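Local coordinates for peroxisomal fatty acid beta-oxidation multifunctional protein MFP2 (Arabidopsis thaliana, PDB 2WTB) that carries out successive steps of peroxisomal fatty acid beta-oxidation, hydrating long-chain enoyl-CoAs and oxidising 3-hydroxyacyl-CoAs with NAD+ during seed germination, at residues A[89-99]-A[146-154]; A[103-114]-A[124-135]. One frame throughout, in Å; residues are numbered along the deposited sequence.

Contact 1 (A[89-99]-A[146-154])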
ATOM      1  N   ILE A  89      17.112  -1.245 -25.318  1.00 72.39           N
ATOM      2  CA  ILE A  89      17.430  -0.047 -24.552  1.00 71.16           C
ATOM      3  C   ILE A  89      18.567  -0.314 -23.575  1.00 70.59           C
ATOM      4  O   ILE A  89      19.611   0.336 -23.626  1.00 74.82           O
ATOM      5  CB  ILE A  89      16.209   0.463 -23.774  1.00 64.91           C
ATOM      6  CG1 ILE A  89      15.071   0.798 -24.737  1.00 61.52           C
ATOM      7  CG2 ILE A  89      16.582   1.682 -22.945  1.00 64.58           C
ATOM      8  CD1 ILE A  89      13.762   1.099 -24.048  1.00 64.06           C
ATOM      9  N   SER A  90      18.351  -1.276 -22.685  1.00 73.90           N
ATOM     10  CA  SER A  90      19.337  -1.631 -21.674  1.00 71.02           C
ATOM     11  C   SER A  90      20.734  -1.770 -22.267  1.00 72.52           C
ATOM     12  O   SER A  90      21.705  -1.222 -21.742  1.00 67.65           O
ATOM     13  CB  SER A  90      18.934  -2.936 -20.986  1.00 69.13           C
ATOM     14  OG  SER A  90      19.909  -3.335 -20.039  1.00 76.63           O
ATOM     15  N   ILE A  91      20.823  -2.494 -23.377  1.00 71.49           N
ATOM     16  CA  ILE A  91      22.111  -2.854 -23.953  1.00 69.06           C
ATOM     17  C   ILE A  91      22.567  -1.913 -25.066  1.00 72.06           C
ATOM     18  O   ILE A  91      23.629  -1.299 -24.969  1.00 69.35           O
ATOM     19  CB  ILE A  91      22.085  -4.298 -24.479  1.00 61.25           C
ATOM     20  CG1 ILE A  91      21.690  -5.257 -23.353  1.00 54.35           C
ATOM     21  CG2 ILE A  91      23.433  -4.681 -25.066  1.00 65.95           C
ATOM     22  CD1 ILE A  91      21.470  -6.674 -23.813  1.00 54.75           C
ATOM     23  N   ASP A  92      21.767  -1.799 -26.120  1.00 67.14           N
ATOM     24  CA  ASP A  92      22.156  -1.008 -27.286  1.00 64.41           C
ATOM     25  C   ASP A  92      22.227   0.490 -27.006  1.00 67.92           C
ATOM     26  O   ASP A  92      23.153   1.165 -27.454  1.00 71.12           O
ATOM     27  CB  ASP A  92      21.218  -1.274 -28.465  1.00 76.35           C
ATOM     28  CG  ASP A  92      21.517  -2.585 -29.163  1.00 87.87           C
ATOM     29  OD1 ASP A  92      20.993  -2.797 -30.276  1.00 95.38           O
ATOM     30  OD2 ASP A  92      22.280  -3.399 -28.603  1.00 90.52           O
ATOM     31  N   ILE A  93      21.249   1.008 -26.269  1.00 63.88           N
ATOM     32  CA  ILE A  93      21.173   2.443 -26.012  1.00 59.86           C
ATOM     33  C   ILE A  93      21.976   2.863 -24.786  1.00 58.30           C
ATOM     34  O   ILE A  93      22.878   3.695 -24.878  1.00 70.21           O
ATOM     35  CB  ILE A  93      19.716   2.915 -25.836  1.00 64.73           C
ATOM     36  CG1 ILE A  93      18.891   2.560 -27.073  1.00 83.37           C
ATOM     37  CG2 ILE A  93      19.669   4.414 -25.577  1.00 48.12           C
ATOM     38  CD1 ILE A  93      19.520   3.011 -28.368  1.00 91.23           C
ATOM     39  N   ILE A  94      21.643   2.286 -23.640  1.00 46.80           N
ATOM     40  CA  ILE A  94      22.262   2.681 -22.381  1.00 61.50           C
ATOM     41  C   ILE A  94      23.712   2.211 -22.248  1.00 62.89           C
ATOM     42  O   ILE A  94      24.593   2.988 -21.875  1.00 62.58           O
ATOM     43  CB  ILE A  94      21.442   2.179 -21.177  1.00 60.45           C
ATOM     44  CG1 ILE A  94      20.157   2.996 -21.036  1.00 57.37           C
ATOM     45  CG2 ILE A  94      22.256   2.263 -19.905  1.00 59.67           C
ATOM     46  CD1 ILE A  94      19.357   2.658 -19.799  1.00 60.36           C
ATOM     47  N   THR A  95      23.957   0.942 -22.560  1.00 55.42           N
ATOM     48  CA  THR A  95      25.272   0.341 -22.343  1.00 48.82           C
ATOM     49  C   THR A  95      26.272   0.649 -23.453  1.00 50.66           C
ATOM     50  O   THR A  95      27.395   1.079 -23.186  1.00 57.43           O
ATOM     51  CB  THR A  95      25.162  -1.182 -22.168  1.00 48.73           C
ATOM     52  OG1 THR A  95      24.373  -1.470 -21.007  1.00 42.16           O
ATOM     53  CG2 THR A  95      26.540  -1.805 -22.007  1.00 48.39           C
ATOM     54  N   ASP A  96      25.864   0.426 -24.695  1.00 54.54           N
ATOM     55  CA  ASP A  96      26.759   0.595 -25.833  1.00 55.81           C
ATOM     56  C   ASP A  96      26.851   2.046 -26.296  1.00 65.89           C
ATOM     57  O   ASP A  96      27.938   2.619 -26.346  1.00 73.49           O
ATOM     58  CB  ASP A  96      26.324  -0.306 -26.990  1.00 52.70           C
ATOM     59  CG  ASP A  96      26.540  -1.778 -26.693  1.00 76.17           C
ATOM     60  OD1 ASP A  96      27.302  -2.087 -25.749  1.00 73.91           O
ATOM     61  OD2 ASP A  96      25.954  -2.625 -27.402  1.00 86.41           O
ATOM     62  N   LEU A  97      25.708   2.633 -26.633  1.00 68.08           N
ATOM     63  CA  LEU A  97      25.677   3.995 -27.151  1.00 60.87           C
ATOM     64  C   LEU A  97      26.171   5.005 -26.122  1.00 62.72           C
ATOM     65  O   LEU A  97      27.048   5.819 -26.409  1.00 62.34           O
ATOM     66  CB  LEU A  97      24.262   4.363 -27.605  1.00 55.90           C
ATOM     67  CG  LEU A  97      24.055   5.786 -28.131  1.00 59.39           C
ATOM     68  CD1 LEU A  97      24.950   6.054 -29.330  1.00 62.58           C
ATOM     69  CD2 LEU A  97      22.597   6.017 -28.492  1.00 63.74           C
ATOM     70  N   LEU A  98      25.609   4.940 -24.921  1.00 59.96           N
ATOM     71  CA  LEU A  98      25.874   5.943 -23.897  1.00 52.90           C
ATOM     72  C   LEU A  98      27.134   5.652 -23.084  1.00 54.76           C
ATOM     73  O   LEU A  98      28.101   6.410 -23.132  1.00 55.68           O
ATOM     74  CB  LEU A  98      24.658   6.090 -22.972  1.00 46.68           C
ATOM     75  CG  LEU A  98      24.649   7.257 -21.977  1.00 50.86           C
ATOM     76  CD1 LEU A  98      23.222   7.618 -21.578  1.00 46.42           C
ATOM     77  CD2 LEU A  98      25.490   6.948 -20.746  1.00 41.62           C
ATOM     78  N   GLU A  99      27.118   4.554 -22.337  1.00 49.04           N
ATOM     79  CA  GLU A  99      28.198   4.260 -21.405  1.00 48.35           C
ATOM     80  C   GLU A  99      29.526   3.969 -22.101  1.00 53.57           C
ATOM     81  O   GLU A  99      30.588   4.320 -21.589  1.00 50.09           O
ATOM     82  CB  GLU A  99      27.814   3.096 -20.493  1.00 41.71           C
ATOM     83  CG  GLU A  99      28.785   2.863 -19.343  1.00 35.45           C
ATOM     84  CD  GLU A  99      28.433   1.628 -18.538  1.00 59.02           C
ATOM     85  OE1 GLU A  99      28.230   0.556 -19.151  1.00 53.95           O
ATOM     86  OE2 GLU A  99      28.358   1.732 -17.295  1.00 52.96           O
ATOM     87  N   PRO A 146      14.346  -4.501 -12.319  1.00 71.19           N
ATOM     88  CA  PRO A 146      15.135  -3.492 -13.034  1.00 74.02           C
ATOM     89  C   PRO A 146      15.508  -4.005 -14.421  1.00 69.67           C
ATOM     90  O   PRO A 146      16.062  -5.096 -14.532  1.00 74.87           O
ATOM     91  CB  PRO A 146      16.388  -3.353 -12.167  1.00 64.33           C
ATOM     92  CG  PRO A 146      15.942  -3.738 -10.801  1.00 48.45           C
ATOM     93  CD  PRO A 146      14.923  -4.823 -11.002  1.00 57.08           C
ATOM     94  N   GLY A 147      15.208  -3.232 -15.459  1.00 56.90           N
ATOM     95  CA  GLY A 147      15.396  -3.701 -16.819  1.00 53.20           C
ATOM     96  C   GLY A 147      16.296  -2.828 -17.670  1.00 61.20           C
ATOM     97  O   GLY A 147      16.313  -2.955 -18.894  1.00 71.41           O
ATOM     98  N   PHE A 148      17.048  -1.940 -17.030  1.00 65.32           N
ATOM     99  CA  PHE A 148      17.956  -1.062 -17.760  1.00 72.60           C
ATOM    100  C   PHE A 148      19.409  -1.238 -17.325  1.00 72.14           C
ATOM    101  O   PHE A 148      20.268  -0.422 -17.656  1.00 78.81           O
ATOM    102  CB  PHE A 148      17.529   0.401 -17.620  1.00 73.24           C
ATOM    103  CG  PHE A 148      16.223   0.721 -18.294  1.00 72.89           C
ATOM    104  CD1 PHE A 148      15.199   1.333 -17.593  1.00 85.56           C
ATOM    105  CD2 PHE A 148      16.021   0.412 -19.627  1.00 70.09           C
ATOM    106  CE1 PHE A 148      13.997   1.634 -18.210  1.00 85.08           C
ATOM    107  CE2 PHE A 148      14.822   0.708 -20.249  1.00 71.85           C
ATOM    108  CZ  PHE A 148      13.811   1.320 -19.539  1.00 78.99           C
ATOM    109  N   GLY A 149      19.680  -2.307 -16.584  1.00 61.58           N
ATOM    110  CA  GLY A 149      21.037  -2.617 -16.174  1.00 57.10           C
ATOM    111  C   GLY A 149      21.264  -2.488 -14.681  1.00 55.32           C
ATOM    112  O   GLY A 149      22.391  -2.639 -14.202  1.00 48.59           O
ATOM    113  N   GLY A 150      20.192  -2.215 -13.944  1.00 53.09           N
ATOM    114  CA  GLY A 150      20.271  -2.054 -12.503  1.00 41.93           C
ATOM    115  C   GLY A 150      20.722  -3.303 -11.769  1.00 55.40           C
ATOM    116  O   GLY A 150      21.427  -3.217 -10.764  1.00 55.27           O
ATOM    117  N   THR A 151      20.316  -4.468 -12.265  1.00 51.52           N
ATOM    118  CA  THR A 151      20.751  -5.731 -11.681  1.00 64.99           C
ATOM    119  C   THR A 151      22.264  -5.905 -11.797  1.00 67.68           C
ATOM    120  O   THR A 151      22.844  -6.775 -11.150  1.00 73.45           O
ATOM    121  CB  THR A 151      20.057  -6.938 -12.342  1.00 69.14           C
ATOM    122  OG1 THR A 151      20.115  -6.807 -13.768  1.00 72.43           O
ATOM    123  CG2 THR A 151      18.602  -7.023 -11.905  1.00 66.20           C
ATOM    124  N   GLN A 152      22.897  -5.074 -12.621  1.00 70.15           N
ATOM    125  CA  GLN A 152      24.337  -5.167 -12.852  1.00 65.85           C
ATOM    126  C   GLN A 152      25.117  -4.031 -12.192  1.00 66.73           C
ATOM    127  O   GLN A 152      26.068  -4.268 -11.445  1.00 51.89           O
ATOM    128  CB  GLN A 152      24.638  -5.182 -14.354  1.00 57.38           C
ATOM    129  CG  GLN A 152      23.989  -6.329 -15.101  1.00 67.28           C
ATOM    130  CD  GLN A 152      24.348  -7.673 -14.508  1.00 71.19           C
ATOM    131  OE1 GLN A 152      25.500  -7.916 -14.137  1.00 71.70           O
ATOM    132  NE2 GLN A 152      23.363  -8.555 -14.408  1.00 69.48           N
ATOM    133  N   ARG A 153      24.707  -2.797 -12.468  1.00 56.80           N
ATOM    134  CA  ARG A 153      25.472  -1.632 -12.041  1.00 43.79           C
ATOM    135  C   ARG A 153      25.349  -1.315 -10.551  1.00 42.74           C
ATOM    136  O   ARG A 153      26.299  -0.830  -9.938  1.00 45.19           O
ATOM    137  CB  ARG A 153      25.112  -0.416 -12.896  1.00 45.82           C
ATOM    138  CG  ARG A 153      25.460  -0.605 -14.362  1.00 50.71           C
ATOM    139  CD  ARG A 153      25.279   0.665 -15.178  1.00 47.67           C
ATOM    140  NE  ARG A 153      25.780   0.481 -16.538  1.00 55.06           N
ATOM    141  CZ  ARG A 153      25.065  -0.020 -17.541  1.00 57.31           C
ATOM    142  NH1 ARG A 153      23.802  -0.385 -17.346  1.00 49.11           N
ATOM    143  NH2 ARG A 153      25.612  -0.157 -18.741  1.00 48.91           N
ATOM    144  N   LEU A 154      24.191  -1.598  -9.963  1.00 40.18           N
ATOM    145  CA  LEU A 154      23.983  -1.312  -8.544  1.00 56.55           C
ATOM    146  C   LEU A 154      24.961  -2.070  -7.639  1.00 55.45           C
ATOM    147  O   LEU A 154      25.659  -1.456  -6.833  1.00 63.37           O
ATOM    148  CB  LEU A 154      22.531  -1.575  -8.126  1.00 52.24           C
ATOM    149  CG  LEU A 154      22.181  -1.255  -6.668  1.00 52.20           C
ATOM    150  CD1 LEU A 154      22.626   0.149  -6.293  1.00 46.26           C
ATOM    151  CD2 LEU A 154      20.692  -1.426  -6.416  1.00 55.34           C
TER

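Contact 2 (A[103-114]-A[124-135])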
ATOM      1  N   LYS A 103      32.862   9.842 -25.376  1.00 54.77           N
ATOM      2  CA  LYS A 103      32.649  11.114 -24.701  1.00 52.19           C
ATOM      3  C   LYS A 103      31.928  10.861 -23.385  1.00 58.71           C
ATOM      4  O   LYS A 103      30.906  10.172 -23.359  1.00 59.33           O
ATOM      5  CB  LYS A 103      31.843  12.072 -25.577  1.00 49.28           C
ATOM      6  CG  LYS A 103      32.618  12.618 -26.762  1.00 50.37           C
ATOM      7  CD  LYS A 103      31.760  13.532 -27.620  1.00 51.11           C
ATOM      8  CE  LYS A 103      32.557  14.070 -28.799  1.00 52.17           C
ATOM      9  NZ  LYS A 103      31.712  14.868 -29.724  1.00 57.78           N
ATOM     10  N   PRO A 104      32.459  11.419 -22.286  1.00 61.14           N
ATOM     11  CA  PRO A 104      31.963  11.134 -20.936  1.00 48.48           C
ATOM     12  C   PRO A 104      30.594  11.754 -20.685  1.00 45.48           C
ATOM     13  O   PRO A 104      30.303  12.837 -21.189  1.00 48.82           O
ATOM     14  CB  PRO A 104      33.006  11.798 -20.025  1.00 47.23           C
ATOM     15  CG  PRO A 104      34.119  12.260 -20.929  1.00 59.30           C
ATOM     16  CD  PRO A 104      33.514  12.443 -22.275  1.00 62.73           C
ATOM     17  N   SER A 105      29.765  11.059 -19.914  1.00 39.73           N
ATOM     18  CA  SER A 105      28.470  11.579 -19.502  1.00 35.63           C
ATOM     19  C   SER A 105      28.469  11.751 -17.992  1.00 45.43           C
ATOM     20  O   SER A 105      29.058  10.945 -17.268  1.00 49.42           O
ATOM     21  CB  SER A 105      27.345  10.625 -19.907  1.00 30.82           C
ATOM     22  OG  SER A 105      27.226  10.532 -21.314  1.00 74.78           O
ATOM     23  N   VAL A 106      27.815  12.807 -17.521  1.00 45.97           N
ATOM     24  CA  VAL A 106      27.647  13.024 -16.091  1.00 44.48           C
ATOM     25  C   VAL A 106      26.187  13.308 -15.789  1.00 46.95           C
ATOM     26  O   VAL A 106      25.567  14.154 -16.431  1.00 52.19           O
ATOM     27  CB  VAL A 106      28.500  14.198 -15.581  1.00 40.93           C
ATOM     28  CG1 VAL A 106      28.245  14.427 -14.099  1.00 38.38           C
ATOM     29  CG2 VAL A 106      29.974  13.932 -15.836  1.00 36.15           C
ATOM     30  N   ALA A 107      25.638  12.593 -14.815  1.00 42.97           N
ATOM     31  CA  ALA A 107      24.251  12.794 -14.419  1.00 48.22           C
ATOM     32  C   ALA A 107      24.148  13.855 -13.326  1.00 51.82           C
ATOM     33  O   ALA A 107      24.895  13.830 -12.347  1.00 51.65           O
ATOM     34  CB  ALA A 107      23.632  11.483 -13.958  1.00 30.90           C
ATOM     35  N   ALA A 108      23.225  14.793 -13.513  1.00 47.82           N
ATOM     36  CA  ALA A 108      22.951  15.822 -12.519  1.00 43.01           C
ATOM     37  C   ALA A 108      21.608  15.531 -11.866  1.00 44.34           C
ATOM     38  O   ALA A 108      20.556  15.787 -12.449  1.00 48.66           O
ATOM     39  CB  ALA A 108      22.946  17.195 -13.166  1.00 36.45           C
ATOM     40  N   ILE A 109      21.651  14.989 -10.655  1.00 46.15           N
ATOM     41  CA  ILE A 109      20.445  14.505  -9.994  1.00 49.94           C
ATOM     42  C   ILE A 109      19.868  15.474  -8.964  1.00 47.13           C
ATOM     43  O   ILE A 109      20.575  15.975  -8.089  1.00 40.66           O
ATOM     44  CB  ILE A 109      20.682  13.141  -9.313  1.00 47.78           C
ATOM     45  CG1 ILE A 109      21.082  12.088 -10.350  1.00 49.18           C
ATOM     46  CG2 ILE A 109      19.436  12.702  -8.555  1.00 42.51           C
ATOM     47  CD1 ILE A 109      21.439  10.741  -9.748  1.00 40.88           C
ATOM     48  N   ASP A 110      18.568  15.719  -9.081  1.00 43.80           N
ATOM     49  CA  ASP A 110      17.828  16.497  -8.103  1.00 46.35           C
ATOM     50  C   ASP A 110      16.525  15.770  -7.795  1.00 48.26           C
ATOM     51  O   ASP A 110      16.011  15.027  -8.631  1.00 46.61           O
ATOM     52  CB  ASP A 110      17.530  17.891  -8.655  1.00 56.84           C
ATOM     53  CG  ASP A 110      17.032  18.851  -7.592  1.00 64.25           C
ATOM     54  OD1 ASP A 110      17.053  18.489  -6.397  1.00 68.38           O
ATOM     55  OD2 ASP A 110      16.625  19.974  -7.954  1.00 73.52           O
ATOM     56  N   GLY A 111      15.997  15.975  -6.594  1.00 50.33           N
ATOM     57  CA  GLY A 111      14.709  15.415  -6.228  1.00 49.42           C
ATOM     58  C   GLY A 111      14.724  13.908  -6.077  1.00 51.58           C
ATOM     59  O   GLY A 111      14.784  13.392  -4.960  1.00 50.36           O
ATOM     60  N   LEU A 112      14.661  13.200  -7.200  1.00 51.88           N
ATOM     61  CA  LEU A 112      14.667  11.741  -7.175  1.00 52.40           C
ATOM     62  C   LEU A 112      15.337  11.106  -8.391  1.00 54.94           C
ATOM     63  O   LEU A 112      15.500  11.737  -9.439  1.00 49.25           O
ATOM     64  CB  LEU A 112      13.245  11.187  -7.018  1.00 45.81           C
ATOM     65  CG  LEU A 112      12.125  11.679  -7.945  1.00 69.95           C
ATOM     66  CD1 LEU A 112      12.497  11.559  -9.411  1.00 69.35           C
ATOM     67  CD2 LEU A 112      10.844  10.917  -7.665  1.00 60.98           C
ATOM     68  N   ALA A 113      15.717   9.844  -8.223  1.00 41.21           N
ATOM     69  CA  ALA A 113      16.224   9.010  -9.297  1.00 39.78           C
ATOM     70  C   ALA A 113      15.842   7.584  -8.944  1.00 45.31           C
ATOM     71  O   ALA A 113      16.589   6.884  -8.259  1.00 48.78           O
ATOM     72  CB  ALA A 113      17.732   9.147  -9.416  1.00 37.98           C
ATOM     73  N   LEU A 114      14.662   7.164  -9.390  1.00 48.73           N
ATOM     74  CA  LEU A 114      14.129   5.854  -9.034  1.00 57.59           C
ATOM     75  C   LEU A 114      13.984   4.954 -10.255  1.00 57.57           C
ATOM     76  O   LEU A 114      13.630   5.418 -11.338  1.00 55.75           O
ATOM     77  CB  LEU A 114      12.775   6.006  -8.342  1.00 60.00           C
ATOM     78  CG  LEU A 114      12.733   6.892  -7.098  1.00 55.17           C
ATOM     79  CD1 LEU A 114      11.325   6.937  -6.541  1.00 53.73           C
ATOM     80  CD2 LEU A 114      13.708   6.386  -6.048  1.00 63.02           C
ATOM     81  N   CYS A 124      25.763   6.571 -16.579  1.00 48.66           N
ATOM     82  CA  CYS A 124      26.667   7.705 -16.720  1.00 48.89           C
ATOM     83  C   CYS A 124      27.972   7.428 -15.992  1.00 51.34           C
ATOM     84  O   CYS A 124      28.048   6.522 -15.166  1.00 37.37           O
ATOM     85  CB  CYS A 124      26.025   8.985 -16.183  1.00 44.07           C
ATOM     86  SG  CYS A 124      24.617   9.545 -17.155  1.00 52.00           S
ATOM     87  N   HIS A 125      28.991   8.226 -16.288  1.00 46.66           N
ATOM     88  CA  HIS A 125      30.334   7.965 -15.786  1.00 40.10           C
ATOM     89  C   HIS A 125      30.631   8.597 -14.426  1.00 43.77           C
ATOM     90  O   HIS A 125      31.640   8.279 -13.787  1.00 44.06           O
ATOM     91  CB  HIS A 125      31.359   8.383 -16.838  1.00 31.04           C
ATOM     92  CG  HIS A 125      31.170   7.687 -18.149  1.00 45.53           C
ATOM     93  ND1 HIS A 125      30.654   8.316 -19.261  1.00 55.27           N
ATOM     94  CD2 HIS A 125      31.397   6.403 -18.514  1.00 43.35           C
ATOM     95  CE1 HIS A 125      30.588   7.456 -20.261  1.00 59.33           C
ATOM     96  NE2 HIS A 125      31.033   6.287 -19.834  1.00 63.28           N
ATOM     97  N   ALA A 126      29.740   9.481 -13.987  1.00 41.83           N
ATOM     98  CA  ALA A 126      29.827  10.089 -12.662  1.00 41.42           C
ATOM     99  C   ALA A 126      28.456  10.615 -12.257  1.00 46.97           C
ATOM    100  O   ALA A 126      27.588  10.805 -13.108  1.00 49.93           O
ATOM    101  CB  ALA A 126      30.856  11.207 -12.653  1.00 32.81           C
ATOM    102  N   ARG A 127      28.256  10.855 -10.965  1.00 46.46           N
ATOM    103  CA  ARG A 127      26.951  11.309 -10.486  1.00 43.49           C
ATOM    104  C   ARG A 127      27.015  12.464  -9.491  1.00 47.59           C
ATOM    105  O   ARG A 127      27.629  12.356  -8.428  1.00 49.97           O
ATOM    106  CB  ARG A 127      26.167  10.138  -9.891  1.00 48.58           C
ATOM    107  CG  ARG A 127      25.666   9.166 -10.938  1.00 42.55           C
ATOM    108  CD  ARG A 127      25.789   7.729 -10.475  1.00 40.01           C
ATOM    109  NE  ARG A 127      26.269   6.900 -11.570  1.00 50.66           N
ATOM    110  CZ  ARG A 127      27.528   6.504 -11.708  1.00 48.62           C
ATOM    111  NH1 ARG A 127      28.436   6.833 -10.801  1.00 38.81           N
ATOM    112  NH2 ARG A 127      27.874   5.756 -12.743  1.00 70.89           N
ATOM    113  N   ILE A 128      26.371  13.569  -9.847  1.00 49.27           N
ATOM    114  CA  ILE A 128      26.218  14.700  -8.944  1.00 48.04           C
ATOM    115  C   ILE A 128      24.772  14.754  -8.474  1.00 45.64           C
ATOM    116  O   ILE A 128      23.853  14.595  -9.275  1.00 39.25           O
ATOM    117  CB  ILE A 128      26.571  16.028  -9.632  1.00 52.06           C
ATOM    118  CG1 ILE A 128      27.914  15.912 -10.354  1.00 48.22           C
ATOM    119  CG2 ILE A 128      26.595  17.161  -8.618  1.00 54.12           C
ATOM    120  CD1 ILE A 128      29.011  15.330  -9.492  1.00 41.44           C
ATOM    121  N   SER A 129      24.568  14.974  -7.180  1.00 40.65           N
ATOM    122  CA  SER A 129      23.220  14.951  -6.625  1.00 46.78           C
ATOM    123  C   SER A 129      22.971  16.066  -5.615  1.00 55.26           C
ATOM    124  O   SER A 129      23.896  16.546  -4.956  1.00 55.05           O
ATOM    125  CB  SER A 129      22.933  13.594  -5.979  1.00 55.70           C
ATOM    126  OG  SER A 129      21.581  13.498  -5.565  1.00 61.88           O
ATOM    127  N   ALA A 130      21.710  16.470  -5.505  1.00 52.10           N
ATOM    128  CA  ALA A 130      21.294  17.450  -4.514  1.00 54.25           C
ATOM    129  C   ALA A 130      21.068  16.749  -3.180  1.00 58.28           C
ATOM    130  O   ALA A 130      20.730  15.567  -3.149  1.00 63.94           O
ATOM    131  CB  ALA A 130      20.029  18.157  -4.970  1.00 60.16           C
ATOM    132  N   PRO A 131      21.246  17.484  -2.073  1.00 52.42           N
ATOM    133  CA  PRO A 131      21.259  16.970  -0.699  1.00 60.53           C
ATOM    134  C   PRO A 131      20.343  15.777  -0.405  1.00 74.78           C
ATOM    135  O   PRO A 131      20.851  14.672  -0.217  1.00 92.53           O
ATOM    136  CB  PRO A 131      20.848  18.192   0.118  1.00 55.19           C
ATOM    137  CG  PRO A 131      21.478  19.324  -0.631  1.00 57.56           C
ATOM    138  CD  PRO A 131      21.451  18.944  -2.101  1.00 51.12           C
ATOM    139  N   ALA A 132      19.033  15.980  -0.357  1.00 60.50           N
ATOM    140  CA  ALA A 132      18.146  14.917   0.116  1.00 61.67           C
ATOM    141  C   ALA A 132      17.452  14.122  -0.990  1.00 66.90           C
ATOM    142  O   ALA A 132      16.357  13.599  -0.785  1.00 74.51           O
ATOM    143  CB  ALA A 132      17.115  15.484   1.084  1.00 75.41           C
ATOM    144  N   ALA A 133      18.088  14.020  -2.154  1.00 58.33           N
ATOM    145  CA  ALA A 133      17.498  13.290  -3.272  1.00 54.89           C
ATOM    146  C   ALA A 133      17.343  11.803  -2.946  1.00 57.02           C
ATOM    147  O   ALA A 133      18.109  11.249  -2.160  1.00 54.48           O
ATOM    148  CB  ALA A 133      18.331  13.479  -4.527  1.00 43.09           C
ATOM    149  N   GLN A 134      16.342  11.165  -3.548  1.00 57.84           N
ATOM    150  CA  GLN A 134      16.086   9.746  -3.309  1.00 59.21           C
ATOM    151  C   GLN A 134      16.566   8.879  -4.461  1.00 64.46           C
ATOM    152  O   GLN A 134      16.298   9.169  -5.627  1.00 74.75           O
ATOM    153  CB  GLN A 134      14.600   9.490  -3.056  1.00 61.16           C
ATOM    154  CG  GLN A 134      14.129   9.908  -1.681  1.00 71.17           C
ATOM    155  CD  GLN A 134      12.738   9.404  -1.378  1.00 80.99           C
ATOM    156  OE1 GLN A 134      12.110   9.827  -0.408  1.00 85.39           O
ATOM    157  NE2 GLN A 134      12.245   8.492  -2.210  1.00 80.11           N
ATOM    158  N   LEU A 135      17.268   7.806  -4.120  1.00 62.35           N
ATOM    159  CA  LEU A 135      17.843   6.908  -5.107  1.00 50.38           C
ATOM    160  C   LEU A 135      17.497   5.477  -4.733  1.00 55.64           C
ATOM    161  O   LEU A 135      17.732   5.056  -3.603  1.00 45.56           O
ATOM    162  CB  LEU A 135      19.359   7.075  -5.133  1.00 58.80           C
ATOM    163  CG  LEU A 135      19.864   8.502  -4.911  1.00 54.17           C
ATOM    164  CD1 LEU A 135      21.332   8.505  -4.510  1.00 44.21           C
ATOM    165  CD2 LEU A 135      19.629   9.367  -6.145  1.00 50.91           C
TER

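Contact 1 (A[89-99]-A[146-154])
Phe148 packs against Ile89 and Ile94 of helix 89-99, and Arg153 reaches Thr95 and Glu99 farther along it. The ring of Phe148 meets the CG2 methyl of Ile89 with its CE2 atom, 3.4 Å away, while CD1 of Ile94, whose side chain crosses that of Phe148 at about a right angle, reaches its CB. CB of Ser90 lies against the carbonyl O of Gly147, and its backbone N lies at the edge of the Phe148 ring. Glu99, with CG anti to its backbone N (chi1 -171°) and the chain extended beyond, holds its carboxylate out to Arg153, which comes extended from the opposite direction and grips it side-on: NE reaches OE2 at 3.0 Å and NH2 reaches OE1 at 2.7 Å. Carboxylate and guanidinium planes stand 58° apart, so the nitrogens come from above the carboxylate although both oxygens lie close to the guanidinium plane. NH2 of Arg153 also donates to OG1 of Thr95 at 2.9 Å, and that hydroxyl in turn donates a hydrogen bond to Ser90 O at 2.8 Å. The Phe148 end borders the crotonase active site: the backbone N atoms of Phe148 and Gly150 donate to Glu119, predicted to be catalytic. Three bonds near the guanidinium plane thus fix the rotation of Arg153, and the buried ion pair probably helps hold the loop and helix start that carry those two N-H groups.

Contact 2 (A[103-114]-A[124-135])
The imidazole of His125 turns its edge to the backbone of 103-114: ND1 accepts the N-H of Ser105 at 3.0 Å, with the donor in the ring plane and the bond nearly straight at 172°. CG of His125 lies anti to its carbonyl carbon (chi1 -58°), which sets the ring beside its own backbone N, so that ND1 and that N both face Ser105; the N donates to Ser105 O at 2.9 Å. The second ring nitrogen, NE2, is hydrogen-bonded to Glu99 O, and Trp211 meets the ring edge-to-face. Replacing His125 with a leucine would probably leave the Ser105 N-H and the Glu99 carbonyl without their mates. Beyond it, strands 105-109 and 126-129 run parallel, 17° apart, as neighbours in the main sheet of the crotonase fold, joined by a crossover through helix 116-123. Side chains alternate between the two faces. On one, CG1 of Val106 lies 4.0 Å from CG1 of Ile128, the two branched chains meeting at a slant; on the other, CB of Ala107 touches SG of Cys124. After Ile109 the register shifts by two residues across a type I turn, Ala130 to Ala133, and 112-114 and 134-136 pair in a second, small sheet. CG2 of Ile109 meets CD2 of Leu135, linking the two pairings. Here Ala113 N donates to Gln134 O at 2.7 Å, and the CB of Ala113 packs on CD2 of Leu135 at 3.8 Å.

Followed from the N terminus, the chain runs through helix 88-99 and a short connection into strand 105-109 and the short strand 112-114, then through helix 116-123 to strands 126-129 and 134-136, and on to the loop and helix at 146-154. Contact 2 closes the short inner loop, with nine residues between its segments; contact 1 closes the wider one, with 46, so contact 2 is nested inside it and the two do not cross. Their centres lie 16 Å apart, yet they meet at the C-terminal end of helix 88-99, where Leu98 CD2 packs near Ser105 OG. Contact 2 joins neighbouring strands, whereas contact 1 ties a helix packed on helices 33-46 and 116-123 to the active-site loop.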